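Local coordinates for FEZ-1 protein (Fluoribacter gormanii, PDB 5WCK) that probably hydrolyses beta-lactam antibiotics as a monomeric subclass B3 metallo-beta-lactamase whose active site holds two zinc ions, at residues A[145-150]-A[196-201]; A[92-97]-A[152-157]; A[68-73]-A[169-174]. The protein carries 2 engineered substitutions. All coordinates share one frame; numbering follows the deposited sequence.

Contact 1 (A[145-150]-A[196-201]). With ZN (zinc ion), chain D.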
loop_
_atom_site.group_PDB
_atom_site.type_symbol
_atom_site.label_atom_id
_atom_site.label_comp_id
_atom_site.label_asym_id
_atom_site.label_seq_id
_atom_site.Cartn_x
_atom_site.Cartn_y
_atom_site.Cartn_z
ATOM N N LEU A 145 -4.394 9.625 -5.181
ATOM C CA LEU A 145 -3.347 9.437 -6.162
ATOM C C LEU A 145 -2.098 10.191 -5.687
ATOM O O LEU A 145 -2.095 11.433 -5.603
ATOM C CB LEU A 145 -3.840 9.930 -7.525
ATOM C CG LEU A 145 -2.870 9.802 -8.691
ATOM C CD1 LEU A 145 -2.419 8.389 -8.917
ATOM C CD2 LEU A 145 -3.502 10.361 -9.954
ATOM N N THR A 146 -1.048 9.420 -5.409
ATOM C CA THR A 146 0.248 9.944 -5.032
ATOM C C THR A 146 1.270 9.324 -5.966
ATOM O O THR A 146 1.975 8.382 -5.607
ATOM C CB THR A 146 0.548 9.659 -3.555
ATOM O OG1 THR A 146 0.487 8.260 -3.268
ATOM C CG2 THR A 146 -0.418 10.418 -2.669
ATOM N N PRO A 147 1.318 9.815 -7.221
ATOM C CA PRO A 147 2.096 9.160 -8.265
ATOM C C PRO A 147 3.587 9.482 -8.221
ATOM O O PRO A 147 4.044 10.357 -7.478
ATOM C CB PRO A 147 1.444 9.728 -9.527
ATOM C CG PRO A 147 1.096 11.143 -9.139
ATOM C CD PRO A 147 0.659 11.041 -7.696
ATOM N N GLY A 148 4.322 8.731 -9.034
ATOM C CA GLY A 148 5.773 8.860 -9.177
ATOM C C GLY A 148 6.445 7.505 -9.068
ATOM O O GLY A 148 7.043 7.004 -10.037
ATOM N N HIS A 149 6.299 6.872 -7.894
ATOM C CA HIS A 149 6.817 5.526 -7.666
ATOM C C HIS A 149 6.217 4.544 -8.679
ATOM O O HIS A 149 6.925 3.682 -9.209
ATOM C CB HIS A 149 6.618 5.101 -6.204
ATOM C CG HIS A 149 7.180 3.754 -5.933
ATOM N ND1 HIS A 149 8.518 3.542 -5.656
ATOM C CD2 HIS A 149 6.586 2.543 -5.958
ATOM C CE1 HIS A 149 8.717 2.229 -5.505
ATOM N NE2 HIS A 149 7.542 1.595 -5.686
ATOM N N THR A 150 4.898 4.636 -8.864
ATOM C CA THR A 150 4.209 4.105 -10.030
ATOM C C THR A 150 3.269 5.192 -10.525
ATOM O O THR A 150 3.031 6.193 -9.852
ATOM C CB THR A 150 3.420 2.816 -9.752
ATOM O OG1 THR A 150 2.290 3.153 -8.945
ATOM C CG2 THR A 150 4.247 1.727 -9.117
ATOM N N TYR A 196 6.019 13.047 -8.628
ATOM C CA TYR A 196 6.607 12.970 -7.276
ATOM C C TYR A 196 6.378 14.296 -6.535
ATOM O O TYR A 196 6.068 14.290 -5.323
ATOM C CB TYR A 196 8.107 12.664 -7.331
ATOM C CG TYR A 196 8.487 11.208 -7.435
ATOM C CD1 TYR A 196 8.507 10.395 -6.315
ATOM C CD2 TYR A 196 8.935 10.656 -8.624
ATOM C CE1 TYR A 196 8.919 9.068 -6.372
ATOM C CE2 TYR A 196 9.302 9.318 -8.716
ATOM C CZ TYR A 196 9.322 8.526 -7.576
ATOM O OH TYR A 196 9.734 7.216 -7.634
ATOM N N LYS A 197 6.562 15.416 -7.234
ATOM C CA LYS A 197 6.406 16.735 -6.582
ATOM C C LYS A 197 4.968 16.936 -6.115
ATOM O O LYS A 197 4.722 17.432 -5.014
ATOM C CB LYS A 197 6.889 17.848 -7.516
ATOM C CG LYS A 197 8.388 17.809 -7.750
ATOM C CD LYS A 197 8.876 18.726 -8.853
ATOM C CE LYS A 197 10.308 18.453 -9.253
ATOM N NZ LYS A 197 10.726 19.387 -10.336
ATOM N N HIS A 198 4.015 16.513 -6.938
ATOM C CA HIS A 198 2.615 16.563 -6.564
ATOM C C HIS A 198 2.361 15.686 -5.337
ATOM O O HIS A 198 1.666 16.098 -4.409
ATOM C CB HIS A 198 1.719 16.147 -7.736
ATOM C CG HIS A 198 0.282 16.111 -7.371
ATOM N ND1 HIS A 198 -0.441 17.267 -7.116
ATOM C CD2 HIS A 198 -0.558 15.078 -7.177
ATOM C CE1 HIS A 198 -1.683 16.926 -6.807
ATOM N NE2 HIS A 198 -1.778 15.609 -6.813
ATOM N N SER A 199 2.925 14.471 -5.326
ATOM C CA SER A 199 2.761 13.570 -4.192
ATOM C C SER A 199 3.287 14.223 -2.908
ATOM O O SER A 199 2.696 14.083 -1.843
ATOM C CB SER A 199 3.435 12.268 -4.412
ATOM O OG SER A 199 2.761 11.520 -5.400
ATOM N N ILE A 200 4.445 14.859 -3.011
ATOM C CA ILE A 200 5.038 15.557 -1.850
ATOM C C ILE A 200 4.075 16.638 -1.349
ATOM O O ILE A 200 3.818 16.737 -0.139
ATOM C CB ILE A 200 6.422 16.128 -2.187
ATOM C CG1 ILE A 200 7.425 14.992 -2.396
ATOM C CG2 ILE A 200 6.887 17.095 -1.108
ATOM C CD1 ILE A 200 8.661 15.381 -3.122
ATOM N N LYS A 201 3.552 17.442 -2.271
ATOM C CA LYS A 201 2.633 18.503 -1.858
ATOM C C LYS A 201 1.419 17.902 -1.132
ATOM O O LYS A 201 1.004 18.414 -0.069
ATOM C CB LYS A 201 2.224 19.348 -3.063
ATOM C CG LYS A 201 1.240 20.447 -2.729
ATOM C CD LYS A 201 0.906 21.282 -3.943
ATOM C CE LYS A 201 -0.052 22.416 -3.617
ATOM N NZ LYS A 201 -0.394 23.185 -4.840
HETATM ZN ZN ZN D . 7.113 -0.439 -5.702
HETATM O O HOH W 1 -3.600 13.516 -5.996
HETATM O O HOH W 2 7.735 -1.882 -4.517
#
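The loop 145-150 carries one of the three histidine ligands of a zinc ion, His149, and rests against helix 192-204. His149 binds zinc through NE2 at 2.1 Å from ZN. Its CG stands anti to the backbone N (chi1 -178°), which carries the ring off the helix and toward the metal. The Tyr196 ring lies with one face against the backbone of Gly148, whose CA sits 3.7 Å from the ring centroid, 16° off its normal, in a CH-pi contact. A beta carbon on Gly148 would point toward the helix and collide with Tyr196 CG, and the positive phi also suits glycine; the ring can therefore settle flat on the peptide, with Tyr196 CE2 3.4 Å from Gly148 C. The phenol reaches past it, so that Tyr196 OH comes within 3.4 Å of His149 CA. One turn along the helix, Ser199, a residue small enough for the close approach, turns OG beside its own backbone N and gives a hydrogen bond of 2.7 Å from OG to Pro147 O, although the crowding modelled around OG makes its position less certain. At the more exposed end, a water donates to Leu145 O at 2.6 Å and lies in the plane of the His198 ring, 2.9 Å from His198 NE2. Gly176 O is hydrogen-bonded to both Tyr196 OH and His149 ND1; its bond to the imidazole should fix the ring's rotation and make NE2 a somewhat stronger donor to zinc.

Contact 2 (A[92-97]-A[152-157]); sequences MVMDED and GCTTWT
Strand 90-94 of the seven-stranded sheet and strand 154-162 of the five-stranded sheet face each other across the core of the metallo-beta-lactamase sandwich, meeting here at the ends nearest the zinc site. Gly152 is the most enclosed residue: its CA lies 3.6 Å from Glu96 CB, and the lack of a side chain lets the backbone pass close against the start of helix 95-103, where a beta carbon would collide with Asp97 N. Asp97 OD1 accepts a weak hydrogen bond from Gly152 N, 2.8 Å long and bent to 141°. Asp97 OD2 is hydrogen-bonded to Thr150 OG1 and Ala72 N, and takes a water that also donates to Gly152 O. Met94 CB lies 3.3 Å from Gly152 O; CG is anti to the backbone N (chi1 -171°), and bends at chi2 and chi3 bring Met94 CE back to 3.6 Å from Thr154 OG1. Thr154 OG1 donates to Gly152 O at 3.0 Å, in the carbonyl plane, and receives a second water, which accepts from Met94 N. Threonine's apolar branch, CG2, lies over one face of the Trp156 ring, toward its rim. With so many donors round a buried carboxylate, Asp97 is probably ionised.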
loop_
_atom_site.group_PDB
_atom_site.type_symbol
_atom_site.label_atom_id
_atom_site.label_comp_id
_atom_site.label_asym_id
_atom_site.label_seq_id
_atom_site.Cartn_x
_atom_site.Cartn_y
_atom_site.Cartn_z
ATOM N N MET A 92 -10.033 -3.660 -7.246
ATOM C CA MET A 92 -10.215 -2.272 -7.610
ATOM C C MET A 92 -8.832 -1.609 -7.599
ATOM O O MET A 92 -8.073 -1.744 -6.626
ATOM C CB MET A 92 -11.163 -1.557 -6.642
ATOM C CG MET A 92 -12.449 -2.319 -6.393
ATOM S SD MET A 92 -13.612 -1.324 -5.431
ATOM C CE MET A 92 -14.953 -2.512 -5.319
ATOM N N VAL A 93 -8.529 -0.882 -8.670
ATOM C CA VAL A 93 -7.179 -0.350 -8.943
ATOM C C VAL A 93 -7.305 1.054 -9.555
ATOM O O VAL A 93 -8.126 1.323 -10.426
ATOM C CB VAL A 93 -6.360 -1.281 -9.856
ATOM C CG1 VAL A 93 -5.005 -0.686 -10.181
ATOM C CG2 VAL A 93 -6.192 -2.670 -9.283
ATOM N N MET A 94 -6.448 1.974 -9.079
ATOM C CA MET A 94 -6.304 3.323 -9.613
ATOM C C MET A 94 -6.008 3.256 -11.126
ATOM O O MET A 94 -5.113 2.541 -11.551
ATOM C CB MET A 94 -5.149 4.031 -8.899
ATOM C CG MET A 94 -5.012 5.523 -9.190
ATOM S SD MET A 94 -6.398 6.587 -8.684
ATOM C CE MET A 94 -6.174 6.532 -6.905
ATOM N N ASP A 95 -6.770 4.052 -11.885
ATOM C CA ASP A 95 -6.755 4.169 -13.340
ATOM C C ASP A 95 -5.334 4.046 -13.898
ATOM O O ASP A 95 -5.069 3.192 -14.763
ATOM C CB ASP A 95 -7.448 5.463 -13.748
ATOM C CG ASP A 95 -7.682 5.632 -15.245
ATOM O OD1 ASP A 95 -7.648 4.612 -15.974
ATOM O OD2 ASP A 95 -7.949 6.781 -15.657
ATOM N N GLU A 96 -4.427 4.891 -13.411
ATOM C CA GLU A 96 -3.091 5.008 -13.994
ATOM C C GLU A 96 -2.253 3.736 -13.828
ATOM O O GLU A 96 -1.247 3.571 -14.572
ATOM C CB GLU A 96 -2.354 6.197 -13.382
ATOM C CG GLU A 96 -2.890 7.567 -13.807
ATOM C CD GLU A 96 -4.141 8.118 -13.122
ATOM O OE1 GLU A 96 -4.771 7.403 -12.268
ATOM O OE2 GLU A 96 -4.530 9.271 -13.448
ATOM N N ASP A 97 -2.617 2.840 -12.891
ATOM C CA ASP A 97 -1.901 1.578 -12.714
ATOM C C ASP A 97 -2.599 0.345 -13.337
ATOM O O ASP A 97 -2.073 -0.739 -13.264
ATOM C CB ASP A 97 -1.627 1.300 -11.238
ATOM C CG ASP A 97 -0.297 1.822 -10.729
ATOM O OD1 ASP A 97 0.490 2.385 -11.538
ATOM O OD2 ASP A 97 -0.077 1.677 -9.507
ATOM N N GLY A 152 0.157 5.136 -10.897
ATOM C CA GLY A 152 -1.103 5.139 -10.161
ATOM C C GLY A 152 -0.966 4.816 -8.683
ATOM O O GLY A 152 -1.950 4.421 -8.066
ATOM N N CYS A 153 0.211 5.034 -8.103
ATOM C CA CYS A 153 0.425 4.719 -6.697
ATOM C C CYS A 153 -0.651 5.404 -5.858
ATOM O O CYS A 153 -0.947 6.605 -6.064
ATOM C CB CYS A 153 1.798 5.201 -6.265
ATOM S SG CYS A 153 2.125 4.788 -4.536
ATOM N N THR A 154 -1.230 4.619 -4.942
ATOM C CA THR A 154 -2.396 5.007 -4.155
ATOM C C THR A 154 -1.999 5.039 -2.681
ATOM O O THR A 154 -1.526 4.055 -2.153
ATOM C CB THR A 154 -3.578 4.060 -4.390
ATOM O OG1 THR A 154 -3.834 4.039 -5.800
ATOM C CG2 THR A 154 -4.828 4.465 -3.629
ATOM N N THR A 155 -2.287 6.170 -2.040
ATOM C CA THR A 155 -2.223 6.304 -0.600
ATOM C C THR A 155 -3.661 6.202 -0.087
ATOM O O THR A 155 -4.521 7.003 -0.463
ATOM C CB THR A 155 -1.563 7.627 -0.217
ATOM O OG1 THR A 155 -0.175 7.526 -0.561
ATOM C CG2 THR A 155 -1.676 7.921 1.265
ATOM N N TRP A 156 -3.912 5.208 0.752
ATOM C CA TRP A 156 -5.250 4.894 1.244
ATOM C C TRP A 156 -5.462 5.562 2.600
ATOM O O TRP A 156 -4.606 5.446 3.452
ATOM C CB TRP A 156 -5.439 3.371 1.342
ATOM C CG TRP A 156 -5.603 2.675 0.021
ATOM C CD1 TRP A 156 -4.696 1.927 -0.677
ATOM C CD2 TRP A 156 -6.790 2.705 -0.773
ATOM N NE1 TRP A 156 -5.234 1.506 -1.870
ATOM C CE2 TRP A 156 -6.534 1.945 -1.936
ATOM C CE3 TRP A 156 -8.044 3.284 -0.585
ATOM C CZ2 TRP A 156 -7.515 1.790 -2.915
ATOM C CZ3 TRP A 156 -9.011 3.106 -1.544
ATOM C CH2 TRP A 156 -8.736 2.381 -2.700
ATOM N N THR A 157 -6.604 6.229 2.790
ATOM C CA THR A 157 -6.905 6.829 4.080
ATOM C C THR A 157 -8.276 6.373 4.575
ATOM O O THR A 157 -9.178 6.044 3.798
ATOM C CB THR A 157 -6.794 8.357 4.031
ATOM O OG1 THR A 157 -7.821 8.863 3.173
ATOM C CG2 THR A 157 -5.424 8.836 3.593
HETATM O O HOH W 3 -4.666 1.401 -6.775
HETATM O O HOH W 4 -2.148 1.532 -7.828
#

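Contact 3 (A[68-73]-A[169-174]). With ZN (zinc ion), chain D.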
loop_
_atom_site.group_PDB
_atom_site.type_symbol
_atom_site.label_atom_id
_atom_site.label_comp_id
_atom_site.label_asym_id
_atom_site.label_seq_id
_atom_site.Cartn_x
_atom_site.Cartn_y
_atom_site.Cartn_z
ATOM N N LEU A 68 -7.744 -4.408 -2.740
ATOM C CA LEU A 68 -7.060 -3.168 -3.120
ATOM C C LEU A 68 -5.556 -3.399 -3.023
ATOM O O LEU A 68 -5.120 -4.366 -2.389
ATOM C CB LEU A 68 -7.454 -2.032 -2.170
ATOM C CG LEU A 68 -8.937 -1.842 -1.911
ATOM C CD1 LEU A 68 -9.152 -0.791 -0.837
ATOM C CD2 LEU A 68 -9.674 -1.488 -3.194
ATOM N N ILE A 69 -4.801 -2.493 -3.646
ATOM C CA ILE A 69 -3.364 -2.484 -3.581
ATOM C C ILE A 69 -2.855 -1.065 -3.324
ATOM O O ILE A 69 -3.501 -0.055 -3.667
ATOM C CB ILE A 69 -2.729 -3.074 -4.847
ATOM C CG1 ILE A 69 -3.155 -2.333 -6.114
ATOM C CG2 ILE A 69 -2.999 -4.570 -4.918
ATOM C CD1 ILE A 69 -2.435 -2.762 -7.384
ATOM N N SER A 70 -1.627 -0.995 -2.792
ATOM C CA SER A 70 -0.911 0.277 -2.662
ATOM C C SER A 70 -0.435 0.776 -4.034
ATOM O O SER A 70 -0.545 1.945 -4.347
ATOM C CB SER A 70 0.273 0.145 -1.741
ATOM O OG SER A 70 -0.159 -0.044 -0.397
ATOM N N HIS A 71 0.187 -0.115 -4.801
ATOM C CA HIS A 71 0.656 0.249 -6.130
ATOM C C HIS A 71 0.982 -1.021 -6.925
ATOM O O HIS A 71 1.135 -2.088 -6.360
ATOM C CB HIS A 71 1.843 1.226 -6.063
ATOM C CG HIS A 71 3.119 0.695 -5.508
ATOM N ND1 HIS A 71 3.534 0.935 -4.195
ATOM C CD2 HIS A 71 4.110 -0.013 -6.086
ATOM C CE1 HIS A 71 4.729 0.404 -4.017
ATOM N NE2 HIS A 71 5.115 -0.176 -5.160
ATOM N N ALA A 72 1.094 -0.849 -8.248
ATOM C CA ALA A 72 1.233 -1.970 -9.192
ATOM C C ALA A 72 2.704 -2.361 -9.375
ATOM O O ALA A 72 3.289 -2.118 -10.419
ATOM C CB ALA A 72 0.582 -1.617 -10.514
ATOM N N HIS A 73 3.284 -2.975 -8.344
ATOM C CA HIS A 73 4.533 -3.710 -8.416
ATOM C C HIS A 73 4.301 -5.120 -7.859
ATOM O O HIS A 73 3.430 -5.340 -7.014
ATOM C CB HIS A 73 5.658 -3.005 -7.659
ATOM C CG HIS A 73 6.277 -1.862 -8.384
ATOM N ND1 HIS A 73 6.957 -0.827 -7.720
ATOM C CD2 HIS A 73 6.357 -1.584 -9.707
ATOM C CE1 HIS A 73 7.424 0.014 -8.630
ATOM N NE2 HIS A 73 7.045 -0.399 -9.841
ATOM N N ALA A 169 -6.070 7.343 9.618
ATOM C CA ALA A 169 -5.089 6.351 9.214
ATOM C C ALA A 169 -4.691 6.626 7.759
ATOM O O ALA A 169 -5.528 6.885 6.904
ATOM C CB ALA A 169 -5.632 4.951 9.372
ATOM N N VAL A 170 -3.394 6.536 7.505
ATOM C CA VAL A 170 -2.818 6.792 6.215
ATOM C C VAL A 170 -1.883 5.620 5.886
ATOM O O VAL A 170 -0.891 5.420 6.560
ATOM C CB VAL A 170 -2.037 8.118 6.183
ATOM C CG1 VAL A 170 -1.407 8.326 4.817
ATOM C CG2 VAL A 170 -2.881 9.317 6.574
ATOM N N ILE A 171 -2.219 4.866 4.834
ATOM C CA ILE A 171 -1.315 3.830 4.309
ATOM C C ILE A 171 -0.561 4.428 3.111
ATOM O O ILE A 171 -1.091 4.477 1.983
ATOM C CB ILE A 171 -2.081 2.542 3.944
ATOM C CG1 ILE A 171 -2.959 2.016 5.082
ATOM C CG2 ILE A 171 -1.121 1.455 3.464
ATOM C CD1 ILE A 171 -3.993 0.961 4.669
ATOM N N ILE A 172 0.646 4.929 3.366
ATOM C CA ILE A 172 1.461 5.575 2.334
ATOM C C ILE A 172 1.792 4.531 1.264
ATOM O O ILE A 172 2.323 3.452 1.563
ATOM C CB ILE A 172 2.715 6.229 2.944
ATOM C CG1 ILE A 172 2.322 7.353 3.909
ATOM C CG2 ILE A 172 3.632 6.737 1.848
ATOM C CD1 ILE A 172 3.458 8.027 4.640
ATOM N N GLY A 173 1.430 4.814 0.021
ATOM C CA GLY A 173 1.616 3.822 -1.061
ATOM C C GLY A 173 3.062 3.492 -1.379
ATOM O O GLY A 173 3.338 2.329 -1.673
ATOM N N SER A 174 3.859 4.560 -1.412
ATOM C CA SER A 174 5.327 4.739 -1.614
ATOM C C SER A 174 5.596 6.027 -2.383
ATOM O O SER A 174 4.970 6.219 -3.386
ATOM C CB SER A 174 6.073 3.657 -2.373
ATOM O OG SER A 174 7.414 4.019 -2.579
HETATM ZN ZN ZN D . 7.113 -0.439 -5.702
HETATM O O HOH W 5 -1.325 2.432 0.098
HETATM O O HOH W 2 7.735 -1.882 -4.517
#
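His71 and the carbonyl of Gly173 meet edge to tip. The imidazole presents ND1 to Gly173 O, and the oxygen lies close to the ring plane, 2.9 Å from His71 ND1, with an N-H...O angle of 138°. The donor stands 47° out of the peptide plane. Gly173 O is also hydrogen-bonded to Ser214 OG, so two side chains hold this carbonyl. The ring reaches that side because CG takes the crowded position between the backbone N and the carbonyl carbon (chi1 67°); its own rotation then gives ND1 to the carbonyl and His71 NE2 to the metal, 2.1 Å from ZN. With one nitrogen a ligand and the other a donor, the carbonyl holds the imidazole at a fixed rotation and would tend to raise the donor strength of NE2. His73 brings its ring from another direction and binds through the other nitrogen, ND1, also 2.1 Å from ZN. Ala72 between them, at the centre of an inverse gamma turn, reverses the backbone so that both rings converge. They are the first two histidines of the HxHxDH motif of this superfamily; His149 and a water complete the site. Beside the ring, Ser174 CB packs obliquely 3.9 Å from His71 CE1, while Ser174 OG turns to Gly176 N. Ser70 CB rests 3.8 Å from Gly173 O, and Ser70 OG donates to a water 2.8 Å away that in turn donates to Ile171 O; serine suits the place, small enough to lie against the carbonyl and able to hold the water. The 68-73 loop joins strand 64-68 to helix 74-77, with Ile69 and Ala72 packed on Ile101 of helix 95-103. Strand 165-172 runs between strands 154-162 and 210-213, Ile171 lying against Leu212.

Contacts 1 and 3 converge on the same zinc ion: His149 comes from the first, His71 and His73 from the second, with His149 NE2 3.1 Å from His71 NE2 and one bound water common to both. Contact 2 lies behind them as a second shell, its Asp97 tying together the two ligand-bearing loops, with Asp97 OD2 2.8 Å from Thr150 OG1 of contact 1. Backbone pairing joins contacts 2 and 3, Thr154 N to Ser70 O and Trp156 O to Ile171 N, both 2.8 Å. Thr155 OG1 spans all three, meeting Thr146 OG1 at 2.9 Å and also bonding Gly173 N.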